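Local coordinates for glypican-1 (Homo sapiens, PDB 4YWT), which carries heparan sulfate chains at the cell surface and through them binds alpha-4(V) collagen and takes part in Schwann cell myelination, at residues S221-G225 and M462-L466; F140-Y144 and V316-L320. The protein carries 3 engineered substitutions. All coordinates share one frame; numbering follows the deposited sequence.

Contact 1: residues S221-G225 and M462-L466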
loop_
_atom_site.group_PDB
_atom_site.type_symbol
_atom_site.label_atom_id
_atom_site.label_comp_id
_atom_site.label_asym_id
_atom_site.label_seq_id
_atom_site.Cartn_x
_atom_site.Cartn_y
_atom_site.Cartn_z
ATOM N N SER A 221 -2.862 -11.843 -4.816
ATOM C CA SER A 221 -1.783 -11.477 -3.908
ATOM C C SER A 221 -1.481 -9.983 -3.982
ATOM O O SER A 221 -1.182 -9.350 -2.967
ATOM C CB SER A 221 -0.525 -12.288 -4.219
ATOM O OG SER A 221 -0.774 -13.675 -4.075
ATOM N N PHE A 222 -1.559 -9.423 -5.185
ATOM C CA PHE A 222 -1.329 -7.992 -5.358
ATOM C C PHE A 222 -2.390 -7.181 -4.610
ATOM O O PHE A 222 -2.065 -6.286 -3.809
ATOM C CB PHE A 222 -1.323 -7.626 -6.844
ATOM C CG PHE A 222 -1.058 -6.171 -7.111
ATOM C CD1 PHE A 222 0.232 -5.668 -7.066
ATOM C CD2 PHE A 222 -2.097 -5.308 -7.416
ATOM C CE1 PHE A 222 0.480 -4.331 -7.311
ATOM C CE2 PHE A 222 -1.856 -3.970 -7.667
ATOM C CZ PHE A 222 -0.567 -3.481 -7.614
ATOM N N VAL A 223 -3.657 -7.508 -4.863
ATOM C CA VAL A 223 -4.763 -6.824 -4.193
ATOM C C VAL A 223 -4.657 -6.945 -2.664
ATOM O O VAL A 223 -4.801 -5.952 -1.930
ATOM C CB VAL A 223 -6.122 -7.375 -4.680
ATOM C CG1 VAL A 223 -7.239 -7.022 -3.709
ATOM C CG2 VAL A 223 -6.429 -6.853 -6.078
ATOM N N GLN A 224 -4.385 -8.162 -2.199
ATOM C CA GLN A 224 -4.163 -8.427 -0.779
ATOM C C GLN A 224 -3.054 -7.544 -0.210
ATOM O O GLN A 224 -3.177 -7.010 0.893
ATOM C CB GLN A 224 -3.816 -9.900 -0.559
ATOM C CG GLN A 224 -4.944 -10.728 0.031
ATOM C CD GLN A 224 -4.674 -12.219 -0.051
ATOM O OE1 GLN A 224 -3.627 -12.646 -0.539
ATOM N NE2 GLN A 224 -5.618 -13.019 0.430
ATOM N N GLY A 225 -1.974 -7.400 -0.974
ATOM C CA GLY A 225 -0.867 -6.544 -0.590
ATOM C C GLY A 225 -1.283 -5.094 -0.443
ATOM O O GLY A 225 -0.907 -4.426 0.528
ATOM N N MET A 462 2.586 -10.835 4.523
ATOM C CA MET A 462 2.107 -10.527 3.180
ATOM C C MET A 462 3.237 -10.658 2.158
ATOM O O MET A 462 3.038 -11.192 1.062
ATOM C CB MET A 462 1.503 -9.124 3.130
ATOM C CG MET A 462 0.774 -8.800 1.832
ATOM S SD MET A 462 -0.642 -9.873 1.526
ATOM C CE MET A 462 -0.104 -10.711 0.041
ATOM N N THR A 463 4.424 -10.185 2.530
ATOM C CA THR A 463 5.591 -10.277 1.659
ATOM C C THR A 463 5.907 -11.725 1.318
ATOM O O THR A 463 6.135 -12.059 0.153
ATOM C CB THR A 463 6.834 -9.639 2.296
ATOM O OG1 THR A 463 6.555 -8.276 2.634
ATOM C CG2 THR A 463 8.012 -9.690 1.331
ATOM N N ASN A 464 5.920 -12.582 2.338
ATOM C CA ASN A 464 6.126 -14.010 2.118
ATOM C C ASN A 464 5.077 -14.581 1.171
ATOM O O ASN A 464 5.412 -15.305 0.221
ATOM C CB ASN A 464 6.106 -14.769 3.447
ATOM C CG ASN A 464 7.306 -14.446 4.318
ATOM O OD1 ASN A 464 8.388 -14.137 3.816
ATOM N ND2 ASN A 464 7.120 -14.518 5.631
ATOM N N ARG A 465 3.813 -14.241 1.424
ATOM C CA ARG A 465 2.723 -14.639 0.534
ATOM C C ARG A 465 2.998 -14.254 -0.919
ATOM O O ARG A 465 2.733 -15.032 -1.833
ATOM C CB ARG A 465 1.397 -14.010 0.969
ATOM C CG ARG A 465 0.710 -14.680 2.146
ATOM C CD ARG A 465 -0.780 -14.359 2.122
ATOM N NE ARG A 465 -1.480 -14.817 3.318
ATOM C CZ ARG A 465 -1.937 -14.009 4.268
ATOM N NH1 ARG A 465 -1.770 -12.698 4.162
ATOM N NH2 ARG A 465 -2.564 -14.510 5.323
ATOM N N LEU A 466 3.526 -13.050 -1.124
ATOM C CA LEU A 466 3.781 -12.549 -2.473
ATOM C C LEU A 466 5.007 -13.174 -3.129
ATOM O O LEU A 466 5.072 -13.284 -4.353
ATOM C CB LEU A 466 3.930 -11.028 -2.451
ATOM C CG LEU A 466 2.618 -10.249 -2.448
ATOM C CD1 LEU A 466 2.748 -8.996 -1.613
ATOM C CD2 LEU A 466 2.222 -9.900 -3.873
#
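Ser221 meets Leu466 where two nearly antiparallel helices of the elongated, mainly helical glypican core lie side by side, their local axes 9.8 Å apart and at 166° to each other. The CB of Ser221 rests on Leu466 CD2 at 3.7 Å, while in the conformer described its OG hydrogen-bonds the carbonyl O of Val217 in its own helix. The carbonyl oxygen of Ser221 also lies against the second helix: Leu466 CD2 comes within 3.6 Å of it, and the same oxygen accepts the helical bond from Gly225 N. Phe222 adds little here; its ring leaves the interface to meet the ring of Phe106. One turn on, Gln224 crosses Met462 at about a right angle, Gln224 CB lying 3.8 Å from Met462 SD. Extended beyond CG, the Gln224 chain carries OE1 loosely past Arg465 CD, at 4.3 Å. Gly225 completes the row with no side chain between the helices, and CG of Met462 lies 3.7 Å from Gly225 CA. Leu292 of helix 286-299 packs on both Met462 and Leu466. Met462 leaves its backbone with CG anti to N (chi1 -171°), then bends at chi2 and chi3, which carries the methyl CE back along the first helix to 3.5 Å from Ser221 O.

Contact 2: residues F140-Y144 and V316-L320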
loop_
_atom_site.group_PDB
_atom_site.type_symbol
_atom_site.label_atom_id
_atom_site.label_comp_id
_atom_site.label_asym_id
_atom_site.label_seq_id
_atom_site.Cartn_x
_atom_site.Cartn_y
_atom_site.Cartn_z
ATOM N N PHE A 140 -20.043 -23.855 -17.631
ATOM C CA PHE A 140 -19.207 -22.673 -17.810
ATOM C C PHE A 140 -19.468 -21.634 -16.722
ATOM O O PHE A 140 -18.531 -21.051 -16.165
ATOM C CB PHE A 140 -19.441 -22.065 -19.195
ATOM C CG PHE A 140 -19.094 -22.990 -20.327
ATOM C CD1 PHE A 140 -17.770 -23.247 -20.648
ATOM C CD2 PHE A 140 -20.087 -23.601 -21.072
ATOM C CE1 PHE A 140 -17.445 -24.098 -21.689
ATOM C CE2 PHE A 140 -19.769 -24.454 -22.114
ATOM C CZ PHE A 140 -18.446 -24.701 -22.423
ATOM N N ARG A 141 -20.745 -21.411 -16.421
ATOM C CA ARG A 141 -21.139 -20.488 -15.360
ATOM C C ARG A 141 -20.522 -20.910 -14.027
ATOM O O ARG A 141 -19.998 -20.081 -13.275
ATOM C CB ARG A 141 -22.665 -20.421 -15.256
ATOM C CG ARG A 141 -23.195 -19.575 -14.110
ATOM C CD ARG A 141 -24.671 -19.258 -14.312
ATOM N NE ARG A 141 -24.877 -18.329 -15.421
ATOM C CZ ARG A 141 -26.062 -18.045 -15.953
ATOM N NH1 ARG A 141 -27.159 -18.623 -15.484
ATOM N NH2 ARG A 141 -26.150 -17.185 -16.959
ATOM N N ASP A 142 -20.577 -22.212 -13.756
ATOM C CA ASP A 142 -19.970 -22.786 -12.561
ATOM C C ASP A 142 -18.464 -22.570 -12.556
ATOM O O ASP A 142 -17.886 -22.232 -11.523
ATOM C CB ASP A 142 -20.282 -24.282 -12.458
ATOM C CG ASP A 142 -21.682 -24.554 -11.942
ATOM O OD1 ASP A 142 -22.199 -23.730 -11.158
ATOM O OD2 ASP A 142 -22.265 -25.592 -12.319
ATOM N N LEU A 143 -17.827 -22.765 -13.708
ATOM C CA LEU A 143 -16.390 -22.535 -13.814
ATOM C C LEU A 143 -16.040 -21.090 -13.462
ATOM O O LEU A 143 -15.093 -20.838 -12.714
ATOM C CB LEU A 143 -15.885 -22.874 -15.218
ATOM C CG LEU A 143 -14.385 -22.656 -15.434
ATOM C CD1 LEU A 143 -13.577 -23.375 -14.364
ATOM C CD2 LEU A 143 -13.965 -23.111 -16.821
ATOM N N TYR A 144 -16.812 -20.144 -13.993
ATOM C CA TYR A 144 -16.574 -18.734 -13.699
ATOM C C TYR A 144 -16.804 -18.412 -12.225
ATOM O O TYR A 144 -16.055 -17.633 -11.634
ATOM C CB TYR A 144 -17.453 -17.842 -14.576
ATOM C CG TYR A 144 -16.854 -17.570 -15.936
ATOM C CD1 TYR A 144 -17.208 -18.335 -17.038
ATOM C CD2 TYR A 144 -15.922 -16.556 -16.113
ATOM C CE1 TYR A 144 -16.658 -18.092 -18.282
ATOM C CE2 TYR A 144 -15.367 -16.306 -17.353
ATOM C CZ TYR A 144 -15.740 -17.078 -18.434
ATOM O OH TYR A 144 -15.193 -16.838 -19.673
ATOM N N VAL A 316 -10.436 -15.945 -20.537
ATOM C CA VAL A 316 -10.679 -17.374 -20.323
ATOM C C VAL A 316 -11.535 -17.979 -21.444
ATOM O O VAL A 316 -11.274 -19.093 -21.937
ATOM C CB VAL A 316 -11.376 -17.616 -18.964
ATOM C CG1 VAL A 316 -11.831 -19.060 -18.837
ATOM C CG2 VAL A 316 -10.455 -17.237 -17.813
ATOM N N HIS A 317 -12.549 -17.220 -21.850
ATOM C CA HIS A 317 -13.505 -17.660 -22.857
ATOM C C HIS A 317 -12.836 -17.998 -24.185
ATOM O O HIS A 317 -13.321 -18.849 -24.927
ATOM C CB HIS A 317 -14.578 -16.589 -23.074
ATOM C CG HIS A 317 -14.037 -15.268 -23.523
ATOM N ND1 HIS A 317 -13.524 -14.336 -22.647
ATOM C CD2 HIS A 317 -13.933 -14.721 -24.757
ATOM C CE1 HIS A 317 -13.125 -13.273 -23.322
ATOM N NE2 HIS A 317 -13.362 -13.480 -24.604
ATOM N N THR A 318 -11.726 -17.330 -24.483
ATOM C CA THR A 318 -10.996 -17.588 -25.718
ATOM C C THR A 318 -10.395 -18.991 -25.702
ATOM O O THR A 318 -10.481 -19.730 -26.689
ATOM C CB THR A 318 -9.876 -16.554 -25.941
ATOM O OG1 THR A 318 -8.839 -16.747 -24.971
ATOM C CG2 THR A 318 -10.425 -15.142 -25.822
ATOM N N TRP A 319 -9.795 -19.355 -24.573
ATOM C CA TRP A 319 -9.210 -20.680 -24.415
ATOM C C TRP A 319 -10.290 -21.752 -24.366
ATOM O O TRP A 319 -10.115 -22.841 -24.919
ATOM C CB TRP A 319 -8.342 -20.748 -23.159
ATOM C CG TRP A 319 -7.135 -19.871 -23.230
ATOM C CD1 TRP A 319 -6.922 -18.712 -22.544
ATOM C CD2 TRP A 319 -5.979 -20.070 -24.052
ATOM N NE1 TRP A 319 -5.699 -18.183 -22.878
ATOM C CE2 TRP A 319 -5.101 -18.997 -23.803
ATOM C CE3 TRP A 319 -5.600 -21.055 -24.970
ATOM C CZ2 TRP A 319 -3.864 -18.880 -24.438
ATOM C CZ3 TRP A 319 -4.373 -20.937 -25.601
ATOM C CH2 TRP A 319 -3.520 -19.858 -25.331
ATOM N N LEU A 320 -11.406 -21.446 -23.706
ATOM C CA LEU A 320 -12.536 -22.373 -23.708
ATOM C C LEU A 320 -13.012 -22.649 -25.139
ATOM O O LEU A 320 -13.180 -23.805 -25.548
ATOM C CB LEU A 320 -13.688 -21.826 -22.861
ATOM C CG LEU A 320 -13.431 -21.681 -21.359
ATOM C CD1 LEU A 320 -14.677 -21.173 -20.649
ATOM C CD2 LEU A 320 -12.968 -23.001 -20.759
#
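Leu320 supplies most of the apolar contact, sending its two methyl groups to different partners. CD1 lies 3.7 Å from Phe140 CD1, with the two side chains sliding past each other in opposite directions and the methyl set obliquely to the phenyl ring. CD2 meets Leu143 CD2 tip to tip at 4.1 Å. Tyr144 adds a looser apolar contact, its CZ 4.4 Å from Val316 CG1. The helices themselves stand well apart: the local axes are 12.5 Å from each other, with 140° between their N-to-C directions, and side chains bridge the whole gap. This is packing within the glypican helical bundle, between helix 137-152 and the first turn of helix 316-328; Phe165 of helix 158-177 touches both Leu143 and Leu320, and Leu121 of helix 70-129 also packs on Leu320.

The polar part centres on the phenol of Tyr144. With CG anti to the carbonyl carbon (chi1 -84°), the ring extends across the gap and brings OH to 3.5 Å from His317 CB. The backbone N of His317 is 3.4 Å from that OH, but the angle is too poor for a hydrogen bond. Instead, the hydroxyl of Ser117 joins the two side chains, hydrogen-bonded to both Tyr144 OH and His317 ND1.

In the fold
Contacts 1 and 2 lie at different levels of the same long helical body: their centres are 26 Å apart and their nearest atoms about 15 Å, with no direct touch. Contact 1 is nearer the middle, about 10 Å from the centre of the chain, whereas contact 2 lies about 32 Å from that centre. Helix 204-236 links them, since it contributes 221-225 to contact 1 and, through Leu208, packs on Val316 and Leu320 of contact 2. Helix 70-129 also reaches both, touching Val223, Tyr144, His317 and Leu320. This helix bears the N-glycan at Asn115, whose sugar is about 9 Å from the Tyr144 side chain.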